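Local coordinates for UPF0255 protein frsA (Vibrio vulnificus, PDB 4I4C) that probably hydrolyses carboxylic esters as a serine esterase of the FrsA family, with an alpha/beta-hydrolase domain that holds a hexanoic acid molecule in the crystal, at residues I173-K177 against G178-A182. Sequence-based numbering, arbitrary orientation.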
ATOM      1  N   ILE A 173     -13.266   3.203 -14.476  1.00 41.78           N
ATOM      2  CA  ILE A 173     -13.220   2.201 -15.517  1.00 36.03           C
ATOM      3  C   ILE A 173     -14.185   1.078 -15.178  1.00 35.14           C
ATOM      4  O   ILE A 173     -13.966   0.337 -14.218  1.00 29.67           O
ATOM      5  CB  ILE A 173     -11.807   1.637 -15.609  1.00 33.16           C
ATOM      6  CG1 ILE A 173     -10.824   2.774 -15.892  1.00 39.23           C
ATOM      7  CG2 ILE A 173     -11.729   0.556 -16.676  1.00 35.05           C
ATOM      8  CD1 ILE A 173      -9.382   2.402 -15.698  1.00 36.06           C
ATOM      9  N   PRO A 174     -15.274   0.959 -15.953  1.00 38.05           N
ATOM     10  CA  PRO A 174     -16.224  -0.133 -15.728  1.00 37.31           C
ATOM     11  C   PRO A 174     -15.566  -1.511 -15.762  1.00 40.63           C
ATOM     12  O   PRO A 174     -14.677  -1.767 -16.578  1.00 37.76           O
ATOM     13  CB  PRO A 174     -17.230   0.025 -16.881  1.00 37.46           C
ATOM     14  CG  PRO A 174     -16.617   1.033 -17.823  1.00 35.86           C
ATOM     15  CD  PRO A 174     -15.768   1.908 -16.965  1.00 31.69           C
ATOM     16  N   PHE A 175     -16.012  -2.374 -14.853  1.00 38.39           N
ATOM     17  CA  PHE A 175     -15.552  -3.753 -14.757  1.00 38.63           C
ATOM     18  C   PHE A 175     -16.474  -4.440 -13.754  1.00 45.99           C
ATOM     19  O   PHE A 175     -16.558  -4.023 -12.599  1.00 45.33           O
ATOM     20  CB  PHE A 175     -14.083  -3.806 -14.294  1.00 36.31           C
ATOM     21  CG  PHE A 175     -13.522  -5.207 -14.155  1.00 32.69           C
ATOM     22  CD1 PHE A 175     -13.223  -5.969 -15.278  1.00 36.24           C
ATOM     23  CD2 PHE A 175     -13.287  -5.753 -12.901  1.00 25.98           C
ATOM     24  CE1 PHE A 175     -12.700  -7.257 -15.152  1.00 34.69           C
ATOM     25  CE2 PHE A 175     -12.758  -7.032 -12.766  1.00 29.69           C
ATOM     26  CZ  PHE A 175     -12.473  -7.788 -13.896  1.00 32.20           C
ATOM     27  N   GLU A 176     -17.189  -5.464 -14.213  1.00 48.96           N
ATOM     28  CA  GLU A 176     -18.069  -6.266 -13.353  1.00 57.45           C
ATOM     29  C   GLU A 176     -19.120  -5.470 -12.573  1.00 63.41           C
ATOM     30  O   GLU A 176     -19.252  -5.641 -11.358  1.00 65.11           O
ATOM     31  CB  GLU A 176     -17.251  -7.116 -12.379  1.00 56.59           C
ATOM     32  CG  GLU A 176     -16.288  -8.076 -13.049  1.00 60.85           C
ATOM     33  CD  GLU A 176     -15.807  -9.149 -12.099  1.00 67.34           C
ATOM     34  OE1 GLU A 176     -16.543 -10.143 -11.910  1.00 71.82           O
ATOM     35  OE2 GLU A 176     -14.703  -8.996 -11.533  1.00 66.67           O
ATOM     36  N   LYS A 177     -19.851  -4.605 -13.277  1.00 66.11           N
ATOM     37  CA  LYS A 177     -20.978  -3.844 -12.711  1.00 66.76           C
ATOM     38  C   LYS A 177     -20.600  -2.734 -11.719  1.00 58.36           C
ATOM     39  O   LYS A 177     -21.452  -1.959 -11.282  1.00 64.39           O
ATOM     40  CB  LYS A 177     -22.022  -4.773 -12.081  1.00 69.61           C
ATOM     41  CG  LYS A 177     -22.555  -5.858 -13.001  1.00 67.90           C
ATOM     42  CD  LYS A 177     -23.884  -6.341 -12.468  1.00 67.06           C
ATOM     43  CE  LYS A 177     -24.224  -7.730 -12.936  1.00 67.59           C
ATOM     44  NZ  LYS A 177     -25.442  -8.179 -12.214  1.00 67.60           N
ATOM     45  N   GLY A 178     -19.329  -2.673 -11.354  1.00 42.20           N
ATOM     46  CA  GLY A 178     -18.820  -1.545 -10.605  1.00 39.56           C
ATOM     47  C   GLY A 178     -17.853  -0.797 -11.495  1.00 38.79           C
ATOM     48  O   GLY A 178     -17.721  -1.119 -12.682  1.00 40.99           O
ATOM     49  N   LYS A 179     -17.182   0.202 -10.938  1.00 31.09           N
ATOM     50  CA  LYS A 179     -16.091   0.875 -11.642  1.00 32.55           C
ATOM     51  C   LYS A 179     -14.807   0.779 -10.832  1.00 33.56           C
ATOM     52  O   LYS A 179     -14.821   0.846  -9.597  1.00 36.08           O
ATOM     53  CB  LYS A 179     -16.406   2.347 -11.898  1.00 35.20           C
ATOM     54  CG  LYS A 179     -17.651   2.590 -12.731  1.00 47.26           C
ATOM     55  CD  LYS A 179     -17.957   4.075 -12.813  1.00 49.67           C
ATOM     56  CE  LYS A 179     -19.386   4.330 -13.259  1.00 49.80           C
ATOM     57  NZ  LYS A 179     -19.617   3.877 -14.651  1.00 43.36           N
ATOM     58  N   ILE A 180     -13.699   0.612 -11.538  1.00 25.71           N
ATOM     59  CA  ILE A 180     -12.378   0.696 -10.934  1.00 24.81           C
ATOM     60  C   ILE A 180     -11.974   2.161 -10.910  1.00 24.72           C
ATOM     61  O   ILE A 180     -12.006   2.818 -11.944  1.00 25.75           O
ATOM     62  CB  ILE A 180     -11.357  -0.076 -11.772  1.00 26.86           C
ATOM     63  CG1 ILE A 180     -11.619  -1.582 -11.658  1.00 24.63           C
ATOM     64  CG2 ILE A 180      -9.938   0.290 -11.353  1.00 18.62           C
ATOM     65  CD1 ILE A 180     -10.806  -2.418 -12.659  1.00 25.09           C
ATOM     66  N   THR A 181     -11.631   2.684  -9.733  1.00 25.45           N
ATOM     67  CA  THR A 181     -11.172   4.067  -9.625  1.00 24.75           C
ATOM     68  C   THR A 181      -9.651   4.142  -9.606  1.00 23.96           C
ATOM     69  O   THR A 181      -9.002   3.571  -8.723  1.00 22.94           O
ATOM     70  CB  THR A 181     -11.682   4.752  -8.356  1.00 23.25           C
ATOM     71  OG1 THR A 181     -13.115   4.721  -8.330  1.00 24.76           O
ATOM     72  CG2 THR A 181     -11.212   6.200  -8.324  1.00 23.57           C
ATOM     73  N   ALA A 182      -9.084   4.863 -10.566  1.00 22.92           N
ATOM     74  CA  ALA A 182      -7.633   4.984 -10.657  1.00 28.23           C
ATOM     75  C   ALA A 182      -7.202   6.445 -10.803  1.00 29.26           C
ATOM     76  O   ALA A 182      -7.965   7.283 -11.282  1.00 28.58           O
ATOM     77  CB  ALA A 182      -7.097   4.125 -11.825  1.00 23.80           C
TER
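I180 and F175 meet on one face of a tight beta hairpin, where strands 167-175 and 178-186 are joined by a type I' turn from F175 to G178. I180 CB lies 3.6 Å from I173 O. I180 CG1 passes the same carbonyl oxygen at 4.0 Å. I180 CD1 ends 3.9 Å from F175 CB, approaching the ring obliquely. CG1 of I180 stands anti to the carbonyl carbon (chi1 -70°) and the chain then runs extended, which carries CD1 out from the sheet, alongside F175 CB. The F175 ring, its CG anti to the backbone N, leans away to helix 246-254, and E176 CG lies over one face of the ring, offset toward its rim. I173 and I180 form a hydrogen-bonded pair, with I180 N to I173 O at 2.7 Å and I173 N to I180 O at 2.9 Å. F175 N bonds G178 O at 3.0 Å, whereas the return bond from G178 N to F175 O is weak. E176 and K177 supply the positive phi angles of the turn. Backbone bonds thus set the hairpin's register, apolar contacts of F175 and I180 join their face to helix 246-254, and a salt bridge from E176 OE2 to R246 ties the turn to that helix.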